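Local coordinates for fructooligosaccharide ABC transporter substrate-binding protein FusA (Streptococcus pneumoniae, PDB 5G5Y) that captures short- and long-chain fructooligosaccharides, preferring tetrasaccharides and larger, and delivers them to an ABC transporter for import into the cell, at residues E180-F185 with K240-K245; K147-E152 with E165-G170; G56-A61 with T313-N318; T32-D37 with A323-A328; N136-I141 with K402-L407. All blocks are in the same frame, centred on the assembly; numbering follows the deposited sequence.

Contact 1 of 5, residues E180-F185 with K240-K245. With CA (calcium ion), chain C.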
# COMPACT_ATOMS: atom_id res chain seq x y z
N GLU A 180 3.02 7.36 -31.67
CA GLU A 180 2.81 7.95 -30.34
C GLU A 180 1.45 7.46 -29.77
O GLU A 180 0.42 7.50 -30.47
CB GLU A 180 2.84 9.48 -30.41
CG GLU A 180 4.22 10.12 -30.60
CD GLU A 180 4.73 10.20 -32.05
OE1 GLU A 180 4.01 9.77 -32.98
OE2 GLU A 180 5.86 10.72 -32.27
N ILE A 181 1.48 6.95 -28.54
CA ILE A 181 0.28 6.53 -27.81
C ILE A 181 0.06 7.67 -26.82
O ILE A 181 0.79 7.77 -25.85
CB ILE A 181 0.48 5.20 -27.09
CG1 ILE A 181 0.89 4.10 -28.08
CG2 ILE A 181 -0.81 4.80 -26.35
CD1 ILE A 181 1.25 2.77 -27.46
N PRO A 182 -0.92 8.55 -27.08
CA PRO A 182 -1.01 9.72 -26.22
C PRO A 182 -1.26 9.44 -24.74
O PRO A 182 -0.64 10.10 -23.89
CB PRO A 182 -2.17 10.50 -26.83
CG PRO A 182 -2.12 10.08 -28.30
CD PRO A 182 -1.85 8.64 -28.23
N PHE A 183 -2.18 8.51 -24.45
CA PHE A 183 -2.69 8.26 -23.07
C PHE A 183 -2.85 6.76 -22.86
O PHE A 183 -3.50 6.09 -23.64
CB PHE A 183 -4.03 8.98 -22.95
CG PHE A 183 -4.60 9.08 -21.57
CD1 PHE A 183 -4.27 10.14 -20.74
CD2 PHE A 183 -5.59 8.19 -21.14
CE1 PHE A 183 -4.83 10.29 -19.48
CE2 PHE A 183 -6.17 8.35 -19.87
CZ PHE A 183 -5.78 9.38 -19.06
N SER A 184 -2.22 6.22 -21.81
CA SER A 184 -2.31 4.80 -21.52
C SER A 184 -2.41 4.54 -20.03
O SER A 184 -2.08 5.39 -19.22
CB SER A 184 -1.12 4.03 -22.09
OG SER A 184 -1.44 2.66 -22.16
N PHE A 185 -2.90 3.35 -19.71
CA PHE A 185 -3.13 2.91 -18.36
C PHE A 185 -3.42 1.45 -18.42
O PHE A 185 -3.62 0.88 -19.52
CB PHE A 185 -4.32 3.67 -17.75
CG PHE A 185 -5.56 3.65 -18.62
CD1 PHE A 185 -6.46 2.58 -18.57
CD2 PHE A 185 -5.81 4.69 -19.49
CE1 PHE A 185 -7.62 2.58 -19.39
CE2 PHE A 185 -6.96 4.70 -20.30
CZ PHE A 185 -7.86 3.64 -20.25
N LYS A 240 -11.66 10.94 -29.31
CA LYS A 240 -10.60 11.62 -30.06
C LYS A 240 -9.43 10.75 -30.49
O LYS A 240 -8.46 11.27 -31.00
CB LYS A 240 -10.13 12.82 -29.27
CG LYS A 240 -11.23 13.86 -29.13
CD LYS A 240 -10.84 14.95 -28.16
CE LYS A 240 -12.03 15.77 -27.70
NZ LYS A 240 -12.39 16.79 -28.72
N GLY A 241 -9.50 9.44 -30.27
CA GLY A 241 -8.40 8.51 -30.61
C GLY A 241 -7.14 8.70 -29.79
O GLY A 241 -6.03 8.44 -30.27
N LEU A 242 -7.29 9.15 -28.55
CA LEU A 242 -6.12 9.50 -27.75
C LEU A 242 -5.70 8.38 -26.81
O LEU A 242 -4.57 8.44 -26.27
CB LEU A 242 -6.40 10.79 -26.99
CG LEU A 242 -6.74 12.02 -27.85
CD1 LEU A 242 -7.18 13.22 -26.99
CD2 LEU A 242 -5.56 12.40 -28.75
N ILE A 243 -6.54 7.37 -26.60
CA ILE A 243 -6.25 6.28 -25.68
C ILE A 243 -5.61 5.12 -26.42
O ILE A 243 -6.03 4.76 -27.52
CB ILE A 243 -7.52 5.78 -24.91
CG1 ILE A 243 -8.16 6.95 -24.13
CG2 ILE A 243 -7.15 4.65 -23.97
CD1 ILE A 243 -9.38 6.57 -23.28
N ASP A 244 -4.56 4.56 -25.80
CA ASP A 244 -3.99 3.28 -26.16
C ASP A 244 -5.06 2.26 -26.57
O ASP A 244 -5.91 1.90 -25.76
CB ASP A 244 -3.15 2.76 -24.95
CG ASP A 244 -2.18 1.66 -25.31
OD1 ASP A 244 -2.44 0.93 -26.28
OD2 ASP A 244 -1.16 1.47 -24.59
N LYS A 245 -5.02 1.78 -27.82
CA LYS A 245 -6.03 0.77 -28.25
C LYS A 245 -6.06 -0.53 -27.43
O LYS A 245 -7.07 -1.25 -27.46
CB LYS A 245 -5.99 0.49 -29.77
CG LYS A 245 -4.60 0.35 -30.39
CD LYS A 245 -4.59 -0.58 -31.60
CE LYS A 245 -3.17 -1.01 -31.95
NZ LYS A 245 -2.65 -2.06 -31.02
CA CA C . 6.19 9.27 -34.35
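S184 and D244 meet side chain to side chain: the serine carries OG anti to its backbone N (chi1 -162°), and from there the hydroxyl donates to OD2 of D244, with OG and OD2 2.7 Å apart. The serine reaches the carboxylate on its anti side and somewhat out of its plane. I181 crosses the same aspartate at a slant, its CG2 methyl lying 3.4 Å from CB of D244. F183 and I243, by contrast, lie alongside one another, heading the same way, while the I243 CG2 branch leans on the F185 ring at CE2, 3.7 Å off. P182 sets its ring against the carbonyl of L242, with CB 3.2 Å from that O.

Beneath the side chains the backbones form a single beta bridge at F183 and I243. The N-H of D244 points almost straight at F183 O (2.9 Å, 175°), whereas F183 N to L242 O is a weak bond. The 240-245 loop leaves helix 225-239 through a Schellman motif with G241 at its C-prime position, then runs beside strand 181-183, the outermost strand of its sheet.

One residue before that strand, E180 grips a calcium ion with both carboxylate oxygens, completing the site with D171, N173, N175, E177 and D179. On the buried D244, the serine bond and a salt bridge from K258 both fall on OD2, while OD1 takes the N-H of E246; this surrounding would favour the ionised carboxylate.

Contact 2 of 5, residues K147-E152 with E165-G170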
# COMPACT_ATOMS: atom_id res chain seq x y z
N LYS A 147 8.58 19.65 -25.15
CA LYS A 147 9.66 20.55 -25.64
C LYS A 147 9.77 20.56 -27.17
O LYS A 147 9.75 21.61 -27.79
CB LYS A 147 11.03 20.13 -25.07
N LYS A 148 9.86 19.36 -27.77
CA LYS A 148 9.90 19.22 -29.22
C LYS A 148 8.75 19.94 -29.91
O LYS A 148 8.98 20.64 -30.89
CB LYS A 148 9.90 17.75 -29.60
CG LYS A 148 10.06 17.48 -31.10
CD LYS A 148 11.48 17.69 -31.58
CE LYS A 148 11.65 17.18 -33.01
NZ LYS A 148 12.94 17.63 -33.61
N LEU A 149 7.52 19.80 -29.40
CA LEU A 149 6.35 20.48 -30.00
C LEU A 149 6.17 21.91 -29.50
O LEU A 149 5.26 22.61 -29.95
CB LEU A 149 5.06 19.67 -29.74
CG LEU A 149 5.10 18.23 -30.22
CD1 LEU A 149 4.00 17.39 -29.59
CD2 LEU A 149 5.02 18.14 -31.75
N GLY A 150 7.00 22.36 -28.58
CA GLY A 150 6.90 23.72 -28.05
C GLY A 150 5.61 23.99 -27.30
O GLY A 150 5.02 25.04 -27.45
N LEU A 151 5.18 23.00 -26.50
CA LEU A 151 3.95 23.10 -25.70
C LEU A 151 4.27 23.34 -24.23
O LEU A 151 5.25 22.82 -23.71
CB LEU A 151 3.16 21.80 -25.84
CG LEU A 151 2.80 21.40 -27.28
CD1 LEU A 151 2.19 20.02 -27.31
CD2 LEU A 151 1.86 22.39 -27.94
N GLU A 152 3.42 24.10 -23.56
CA GLU A 152 3.51 24.30 -22.12
C GLU A 152 2.93 23.06 -21.42
O GLU A 152 2.05 22.39 -21.96
CB GLU A 152 2.66 25.51 -21.69
CG GLU A 152 2.87 26.81 -22.46
CD GLU A 152 4.31 27.29 -22.46
OE1 GLU A 152 4.97 27.21 -21.39
OE2 GLU A 152 4.80 27.73 -23.53
N GLU A 165 -3.70 15.63 -28.27
CA GLU A 165 -3.95 15.72 -29.74
C GLU A 165 -2.68 16.08 -30.50
O GLU A 165 -2.42 15.50 -31.56
CB GLU A 165 -5.04 16.71 -30.02
CG GLU A 165 -6.37 16.16 -29.57
CD GLU A 165 -7.53 17.07 -29.86
OE1 GLU A 165 -7.45 18.26 -29.51
OE2 GLU A 165 -8.53 16.55 -30.38
N ALA A 166 -1.89 16.98 -29.94
CA ALA A 166 -0.55 17.33 -30.49
C ALA A 166 0.41 16.14 -30.43
O ALA A 166 1.13 15.87 -31.41
CB ALA A 166 0.03 18.54 -29.78
N PHE A 167 0.40 15.38 -29.33
CA PHE A 167 1.14 14.12 -29.27
C PHE A 167 0.65 13.12 -30.33
O PHE A 167 1.44 12.39 -30.91
CB PHE A 167 0.99 13.41 -27.91
CG PHE A 167 1.65 14.11 -26.74
CD1 PHE A 167 2.57 15.17 -26.89
CD2 PHE A 167 1.41 13.63 -25.46
CE1 PHE A 167 3.16 15.75 -25.79
CE2 PHE A 167 2.02 14.20 -24.35
CZ PHE A 167 2.90 15.25 -24.51
N LYS A 168 -0.67 13.05 -30.52
CA LYS A 168 -1.23 12.10 -31.49
C LYS A 168 -0.77 12.42 -32.92
O LYS A 168 -0.35 11.53 -33.63
CB LYS A 168 -2.76 12.08 -31.42
CG LYS A 168 -3.44 10.93 -32.17
CD LYS A 168 -4.94 11.21 -32.30
CE LYS A 168 -5.59 10.47 -33.43
NZ LYS A 168 -5.59 9.01 -33.16
N ASN A 169 -0.90 13.68 -33.31
CA ASN A 169 -0.77 14.12 -34.71
C ASN A 169 0.56 14.78 -35.04
O ASN A 169 0.86 15.00 -36.21
CB ASN A 169 -1.86 15.15 -35.03
CG ASN A 169 -3.26 14.63 -34.75
OD1 ASN A 169 -3.56 13.47 -35.01
ND2 ASN A 169 -4.13 15.49 -34.20
N GLY A 170 1.33 15.18 -34.03
CA GLY A 170 2.51 16.02 -34.23
C GLY A 170 3.83 15.29 -34.41
O GLY A 170 4.85 15.94 -34.57
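L149 faces the last turn of helix 157-169 with both methyls, and every contact between 147-152 and 165-170 is a van der Waals one.

Among the apolar pairs, CD1 of L149 comes up to the edge of the F167 ring, close to its plane, at 3.8 Å from CD1 of the phenylalanine. The A166 methyl is touched by both leucines, more closely by L151, whose CD1 sits 3.6 Å from CB of A166.

Methyls also rest against backbone carbonyls: L149 CD1 lies 3.7 Å from A166 O, and G170 offers its O to L149 CD2 at 3.6 Å. A166 O already accepts from G170 N within the helix end.

G150 ends helix 143-148 in a Schellman motif; L149 and L151, the residues before and after it, both point toward helix 157-169. With no polar bond across it, the packing of the end of helix 143-148 on helix 157-169 rests on shape and apolar burial, just before the calcium-binding loop that begins at D171.

Contact 3 of 5, residues G56-A61 with T313-N318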
# COMPACT_ATOMS: atom_id res chain seq x y z
N GLY A 56 -2.95 -29.75 14.82
CA GLY A 56 -2.57 -29.53 16.22
C GLY A 56 -1.07 -29.53 16.44
O GLY A 56 -0.61 -29.49 17.59
N ASP A 57 -0.30 -29.53 15.35
CA ASP A 57 1.15 -29.33 15.40
C ASP A 57 1.44 -27.80 15.48
O ASP A 57 1.94 -27.20 14.52
CB ASP A 57 1.80 -29.92 14.14
CG ASP A 57 3.32 -29.80 14.13
OD1 ASP A 57 3.95 -29.86 15.21
OD2 ASP A 57 3.87 -29.66 13.02
N LEU A 58 1.13 -27.20 16.63
CA LEU A 58 1.24 -25.75 16.80
C LEU A 58 2.62 -25.40 17.37
O LEU A 58 3.15 -26.10 18.25
CB LEU A 58 0.15 -25.20 17.73
CG LEU A 58 -1.32 -25.27 17.25
CD1 LEU A 58 -2.28 -24.73 18.30
CD2 LEU A 58 -1.50 -24.52 15.95
N PRO A 59 3.20 -24.29 16.86
CA PRO A 59 4.41 -23.75 17.46
C PRO A 59 4.03 -22.89 18.67
O PRO A 59 2.86 -22.76 18.97
CB PRO A 59 4.96 -22.88 16.33
CG PRO A 59 3.76 -22.34 15.67
CD PRO A 59 2.76 -23.48 15.71
N ASP A 60 5.01 -22.28 19.32
CA ASP A 60 4.73 -21.32 20.42
C ASP A 60 4.14 -20.01 19.87
O ASP A 60 3.36 -19.33 20.56
CB ASP A 60 5.99 -21.04 21.20
CG ASP A 60 6.46 -22.22 22.00
OD1 ASP A 60 5.59 -22.83 22.66
OD2 ASP A 60 7.69 -22.52 21.97
N ALA A 61 4.50 -19.67 18.63
CA ALA A 61 4.05 -18.45 17.94
C ALA A 61 4.23 -18.60 16.45
O ALA A 61 5.03 -19.43 16.00
CB ALA A 61 4.83 -17.25 18.41
N THR A 313 0.23 -18.72 20.14
CA THR A 313 -0.72 -19.83 20.17
C THR A 313 -1.12 -20.23 21.57
O THR A 313 -0.41 -19.92 22.56
CB THR A 313 -0.18 -21.10 19.51
OG1 THR A 313 0.89 -21.60 20.31
CG2 THR A 313 0.30 -20.81 18.13
N SER A 314 -2.21 -20.98 21.64
CA SER A 314 -2.69 -21.52 22.92
C SER A 314 -1.80 -22.58 23.58
O SER A 314 -2.09 -22.94 24.73
CB SER A 314 -4.08 -22.14 22.73
OG SER A 314 -3.98 -23.22 21.83
N VAL A 315 -0.76 -23.07 22.89
CA VAL A 315 0.18 -24.06 23.47
C VAL A 315 1.42 -23.44 24.07
O VAL A 315 2.26 -24.15 24.62
CB VAL A 315 0.60 -25.19 22.49
CG1 VAL A 315 -0.64 -25.97 22.01
CG2 VAL A 315 1.43 -24.70 21.31
N ASN A 316 1.57 -22.12 23.95
CA ASN A 316 2.73 -21.45 24.45
C ASN A 316 2.71 -21.40 25.98
O ASN A 316 1.75 -20.91 26.55
CB ASN A 316 2.73 -20.02 23.87
CG ASN A 316 4.00 -19.29 24.16
OD1 ASN A 316 4.57 -19.40 25.27
ND2 ASN A 316 4.46 -18.52 23.18
N LYS A 317 3.74 -21.93 26.63
CA LYS A 317 3.81 -21.99 28.10
C LYS A 317 4.82 -20.98 28.66
O LYS A 317 5.22 -21.08 29.83
CB LYS A 317 4.25 -23.40 28.57
CG LYS A 317 3.48 -24.56 27.97
CD LYS A 317 2.09 -24.71 28.57
CE LYS A 317 2.07 -25.62 29.79
NZ LYS A 317 0.69 -25.78 30.38
N ASN A 318 5.26 -20.02 27.84
CA ASN A 318 6.33 -19.10 28.19
C ASN A 318 5.91 -17.72 27.68
O ASN A 318 6.63 -17.10 26.88
CB ASN A 318 7.62 -19.50 27.49
CG ASN A 318 8.17 -20.81 27.94
OD1 ASN A 318 8.05 -21.82 27.24
ND2 ASN A 318 8.79 -20.82 29.10
O HOH W 1 6.04 -22.88 25.40
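T313 binds the 56-61 loop twice. Its hydroxyl donates to P59 O at 2.6 Å from OG1, lying in the plane of that carbonyl, and its backbone N donates to D60 O at 3.2 Å. OG1 stands between the backbone N and the carbonyl carbon (chi1 68°), which turns it toward P59; it also takes a weak bond from V315 N.

D60 O has a second donor, ND2 of N316, at 3.0 Å. The two N-H groups arrive from opposite faces of the carbonyl plane, each well out of it. ND2 also bonds to T322 OG1, while OD1, the other end of the amide, accepts from N318 N (2.7 Å) in an Asx turn. The D60 carboxylate is shared: OD2 takes the backbone N-H of K6, while OD1 reaches the partner loop through a water that donates to it and to N318 OD1 and takes the N-H of K317.

The main apolar contact is V315 CG2 against L58 CB, 3.8 Å apart.

T313 to N316 form a type I turn between edge strand 310-312 and helix 319-329. It packs against the loop that leads from helix 45-55 into strand 61-63, the neighbouring strand of that sheet.

Contact 4 of 5, residues T32-D37 with A323-A328; sequences TGVHID and AKWIDA. With ZN (zinc ion), chain F; ZN (zinc ion), chain L.
I36 lays its CD1 methyl over one face of the W325 indole, a CH-pi contact 4.2 Å from the centroid of the five-membered ring and offset toward the rim. This is the dense part of the contact. V34 adds its CB at 4.0 Å from W325 CD1, and F7 of strand 3-10 meets the indole edge-to-face. W325 holds CG anti to its backbone N (chi1 -171°), and the ring reaches from the helix to the strand.

Toward T32 the packing thins. The threonine crosses the indole at a slant, OG1 no nearer than 4.1 Å to W325 CD1, and its CG2 only grazes A328 CB at 4.4 Å. Here a water lies in the plane of the indole at its edge: it accepts from W325 NE1 at 2.9 Å, donates to V34 O, and hydrogen-bonds to T32 OG1. The same OG1 takes the N-H of V34 in an ST turn.

H35 points away from the helix; it and D37 each bind a different zinc ion, H35 ND1 together with E29, D37 OD1 with five waters. Helix 319-329 lies on one face of the mixed sheet, touching strands 34-41, 3-10 and 310-312, an alpha/beta layering consistent with a solute-binding protein lobe.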
# COMPACT_ATOMS: atom_id res chain seq x y z
N THR A 32 19.13 -11.48 23.43
CA THR A 32 17.95 -11.93 24.16
C THR A 32 18.19 -13.14 25.10
O THR A 32 17.42 -13.37 26.04
CB THR A 32 16.80 -12.32 23.21
OG1 THR A 32 17.19 -13.47 22.45
CG2 THR A 32 16.44 -11.12 22.30
N GLY A 33 19.21 -13.94 24.81
CA GLY A 33 19.40 -15.22 25.49
C GLY A 33 18.37 -16.26 25.13
O GLY A 33 18.18 -17.21 25.87
N VAL A 34 17.70 -16.11 23.97
CA VAL A 34 16.67 -17.03 23.56
C VAL A 34 17.03 -17.65 22.21
O VAL A 34 17.30 -16.96 21.24
CB VAL A 34 15.27 -16.37 23.46
CG1 VAL A 34 14.22 -17.41 23.11
CG2 VAL A 34 14.88 -15.67 24.78
N HIS A 35 17.04 -18.98 22.17
CA HIS A 35 17.29 -19.72 20.93
C HIS A 35 15.94 -20.02 20.31
O HIS A 35 15.12 -20.62 20.96
CB HIS A 35 18.00 -21.05 21.21
CG HIS A 35 18.20 -21.85 19.97
ND1 HIS A 35 19.28 -21.65 19.15
CD2 HIS A 35 17.42 -22.76 19.36
CE1 HIS A 35 19.17 -22.43 18.09
NE2 HIS A 35 18.05 -23.12 18.20
N ILE A 36 15.71 -19.55 19.09
CA ILE A 36 14.51 -19.87 18.34
C ILE A 36 14.75 -21.10 17.48
O ILE A 36 15.69 -21.13 16.67
CB ILE A 36 14.03 -18.71 17.44
CG1 ILE A 36 13.89 -17.41 18.28
CG2 ILE A 36 12.68 -19.07 16.80
CD1 ILE A 36 12.92 -17.54 19.45
N ASP A 37 13.89 -22.08 17.66
CA ASP A 37 13.84 -23.23 16.80
C ASP A 37 12.79 -22.95 15.73
O ASP A 37 11.58 -22.99 16.01
CB ASP A 37 13.50 -24.50 17.56
CG ASP A 37 13.54 -25.72 16.66
OD1 ASP A 37 14.22 -25.63 15.63
OD2 ASP A 37 12.94 -26.74 16.97
N ALA A 323 6.63 -12.49 24.99
CA ALA A 323 6.29 -11.06 24.90
C ALA A 323 7.53 -10.18 24.92
O ALA A 323 7.62 -9.22 24.16
CB ALA A 323 5.34 -10.64 26.01
N LYS A 324 8.50 -10.51 25.78
CA LYS A 324 9.77 -9.82 25.81
C LYS A 324 10.61 -9.99 24.56
O LYS A 324 11.26 -9.03 24.12
CB LYS A 324 10.56 -10.19 27.10
CG LYS A 324 9.86 -9.60 28.31
CD LYS A 324 10.52 -9.96 29.67
CE LYS A 324 9.81 -9.14 30.75
NZ LYS A 324 10.38 -9.49 32.09
N TRP A 325 10.63 -11.18 23.97
CA TRP A 325 11.29 -11.41 22.70
C TRP A 325 10.61 -10.56 21.62
O TRP A 325 11.29 -9.87 20.85
CB TRP A 325 11.23 -12.91 22.31
CG TRP A 325 12.06 -13.23 21.14
CD1 TRP A 325 13.33 -13.68 21.16
CD2 TRP A 325 11.70 -13.08 19.75
NE1 TRP A 325 13.80 -13.84 19.88
CE2 TRP A 325 12.82 -13.46 18.99
CE3 TRP A 325 10.55 -12.63 19.07
CZ2 TRP A 325 12.83 -13.45 17.59
CZ3 TRP A 325 10.57 -12.60 17.68
CH2 TRP A 325 11.69 -13.03 16.95
N ILE A 326 9.30 -10.56 21.60
CA ILE A 326 8.56 -9.74 20.59
C ILE A 326 8.86 -8.26 20.83
O ILE A 326 9.14 -7.47 19.88
CB ILE A 326 7.05 -10.00 20.60
CG1 ILE A 326 6.76 -11.43 20.17
CG2 ILE A 326 6.31 -9.05 19.63
CD1 ILE A 326 5.37 -11.94 20.48
N ASP A 327 8.86 -7.83 22.10
CA ASP A 327 9.16 -6.42 22.36
C ASP A 327 10.56 -5.94 21.90
O ASP A 327 10.69 -4.77 21.46
CB ASP A 327 8.89 -6.04 23.80
CG ASP A 327 8.68 -4.56 23.95
OD1 ASP A 327 7.80 -4.00 23.22
OD2 ASP A 327 9.43 -3.95 24.73
N ALA A 328 11.56 -6.82 21.89
CA ALA A 328 12.89 -6.48 21.42
C ALA A 328 12.81 -6.12 19.91
O ALA A 328 13.62 -5.32 19.42
CB ALA A 328 13.83 -7.62 21.68
ZN ZN F . 21.13 -20.98 19.80
ZN ZN L . 14.42 -27.09 14.16
O HOH W 2 16.57 -14.60 19.85
O HOH W 3 14.10 -28.83 15.37
O HOH W 4 14.28 -28.78 12.42
O HOH W 5 16.75 -27.18 14.09
O HOH W 6 15.08 -25.66 12.41
O HOH W 7 12.25 -27.29 13.75

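Contact 5 of 5, residues N136-I141 with K402-L407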
# COMPACT_ATOMS: atom_id res chain seq x y z
N ASN A 136 -1.33 6.46 -5.27
CA ASN A 136 -0.69 5.25 -5.79
C ASN A 136 -0.45 5.33 -7.30
O ASN A 136 0.66 5.02 -7.77
CB ASN A 136 -1.44 3.99 -5.36
CG ASN A 136 -2.85 3.88 -5.95
OD1 ASN A 136 -3.59 4.84 -6.02
ND2 ASN A 136 -3.21 2.70 -6.34
N ASP A 137 -1.45 5.79 -8.05
CA ASP A 137 -1.42 5.83 -9.50
C ASP A 137 -1.06 7.22 -10.06
O ASP A 137 -1.88 7.88 -10.69
CB ASP A 137 -2.73 5.33 -10.11
CG ASP A 137 -3.92 6.21 -9.81
OD1 ASP A 137 -4.05 6.72 -8.68
OD2 ASP A 137 -4.76 6.41 -10.73
N MET A 138 0.18 7.62 -9.85
CA MET A 138 0.67 8.93 -10.29
C MET A 138 0.65 8.99 -11.82
O MET A 138 0.90 7.97 -12.48
CB MET A 138 2.10 9.19 -9.80
CG MET A 138 2.22 9.29 -8.32
SD MET A 138 3.88 9.57 -7.66
CE MET A 138 4.45 11.00 -8.57
N ALA A 139 0.32 10.17 -12.35
CA ALA A 139 0.33 10.42 -13.81
C ALA A 139 1.69 11.03 -14.18
O ALA A 139 2.20 11.89 -13.44
CB ALA A 139 -0.80 11.34 -14.20
N TRP A 140 2.25 10.55 -15.28
CA TRP A 140 3.55 10.95 -15.76
C TRP A 140 3.40 11.39 -17.21
O TRP A 140 2.58 10.82 -17.96
CB TRP A 140 4.50 9.76 -15.69
CG TRP A 140 4.58 9.14 -14.34
CD1 TRP A 140 3.82 8.13 -13.87
CD2 TRP A 140 5.49 9.49 -13.30
NE1 TRP A 140 4.18 7.84 -12.59
CE2 TRP A 140 5.21 8.65 -12.22
CE3 TRP A 140 6.50 10.44 -13.18
CZ2 TRP A 140 5.91 8.71 -11.00
CZ3 TRP A 140 7.22 10.49 -11.95
CH2 TRP A 140 6.91 9.65 -10.90
N ILE A 141 4.18 12.40 -17.61
CA ILE A 141 4.06 12.95 -18.96
C ILE A 141 5.44 13.03 -19.63
O ILE A 141 6.44 13.28 -18.95
CB ILE A 141 3.35 14.31 -18.93
CG1 ILE A 141 3.07 14.84 -20.35
CG2 ILE A 141 4.10 15.33 -18.09
CD1 ILE A 141 2.11 16.01 -20.37
N LYS A 402 12.33 8.38 -0.46
CA LYS A 402 12.53 9.80 -0.25
C LYS A 402 12.16 10.58 -1.51
O LYS A 402 11.50 11.62 -1.43
CB LYS A 402 13.96 10.10 0.18
CG LYS A 402 14.32 11.57 0.34
CD LYS A 402 13.43 12.27 1.35
CE LYS A 402 13.96 13.66 1.70
NZ LYS A 402 12.87 14.51 2.28
N TRP A 403 12.66 10.12 -2.64
CA TRP A 403 12.36 10.75 -3.94
C TRP A 403 10.83 10.86 -4.16
O TRP A 403 10.34 11.92 -4.44
CB TRP A 403 13.00 9.93 -5.03
CG TRP A 403 12.72 10.38 -6.42
CD1 TRP A 403 13.34 11.42 -7.11
CD2 TRP A 403 11.80 9.78 -7.33
NE1 TRP A 403 12.84 11.47 -8.39
CE2 TRP A 403 11.89 10.50 -8.54
CE3 TRP A 403 10.90 8.72 -7.24
CZ2 TRP A 403 11.11 10.15 -9.67
CZ3 TRP A 403 10.13 8.40 -8.33
CH2 TRP A 403 10.23 9.13 -9.53
N ARG A 404 10.11 9.75 -3.97
CA ARG A 404 8.67 9.71 -4.18
C ARG A 404 7.95 10.62 -3.19
O ARG A 404 7.06 11.36 -3.57
CB ARG A 404 8.13 8.26 -4.14
CG ARG A 404 6.77 8.12 -4.76
CD ARG A 404 6.24 6.72 -4.67
NE ARG A 404 5.16 6.57 -5.64
CZ ARG A 404 3.85 6.67 -5.36
NH1 ARG A 404 3.42 6.87 -4.12
NH2 ARG A 404 2.98 6.55 -6.32
N LEU A 405 8.34 10.59 -1.91
CA LEU A 405 7.75 11.46 -0.89
C LEU A 405 7.84 12.91 -1.25
O LEU A 405 6.89 13.67 -1.04
CB LEU A 405 8.43 11.31 0.49
CG LEU A 405 7.99 10.14 1.32
CD1 LEU A 405 8.79 10.08 2.63
CD2 LEU A 405 6.52 10.25 1.66
N ASP A 406 9.01 13.32 -1.75
CA ASP A 406 9.20 14.71 -2.10
C ASP A 406 8.31 15.11 -3.29
O ASP A 406 7.75 16.20 -3.26
CB ASP A 406 10.67 14.98 -2.41
CG ASP A 406 11.57 14.93 -1.16
OD1 ASP A 406 11.10 14.92 -0.01
OD2 ASP A 406 12.80 14.94 -1.38
N LEU A 407 8.12 14.24 -4.29
CA LEU A 407 7.16 14.51 -5.37
C LEU A 407 5.74 14.66 -4.84
O LEU A 407 5.01 15.57 -5.21
CB LEU A 407 7.17 13.40 -6.43
CG LEU A 407 8.49 13.21 -7.23
CD1 LEU A 407 8.38 12.07 -8.22
CD2 LEU A 407 8.86 14.47 -7.95
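M138 and R404 pass antiparallel, and the thioether sulphur settles over one face of the guanidinium, SD 3.4 Å from NH2. The methionine bends at its last torsion (chi3 53°), which carries CE on toward L407.

Of the polar neighbours of the guanidinium, N136 O lies near its plane, 3.1 Å from NH2; outside the segments, NE bonds to W270 O and NH1 to V135 O, and the group also makes a cation-pi contact with W270, a substrate-binding residue. N136 in turn joins its amide to N191, which binds substrate as well. W140 NE1 bonds to T269 O.

Beside W270 and N191, the contact probably lies at the cleft between the two lobes of the bacterial solute-binding protein fold. Strand 138-141 belongs to the sheet of one lobe, and helix 402-407 passes it at 90°, their axes 12.4 Å apart.

The remaining contacts are apolar. W140 and W403 meet end to end at their six-membered rings, their CH2 atoms 3.6 Å apart. L407 crosses W140 and M138 at about right angles: its CD1 is 3.9 Å from W140 CH2 and 4.1 Å from M138 CE. The same methyl also lies over a face of the W403 indole.

From the N terminus, 32-37 is the first segment, and contact 4 closes a loop of 285 residues when helix 319-329 returns to it. Contact 3 is nested inside that loop, 56-61 meeting 313-318 on the same sheet, with centres about 15 Å apart. Contact 5 starts within both loops at 136-141 but closes only at 402-407, so it crosses both; it joins strand 138-142 of the second sheet to helix 399-412. Inside contact 5 lie contact 2, closed over 12 residues, and then contact 1. Those two follow in series and touch, K168 NZ lying 3.0 Å from G241 O. Contacts 3 and 4 tie one lobe together; contacts 1 and 2 build the other.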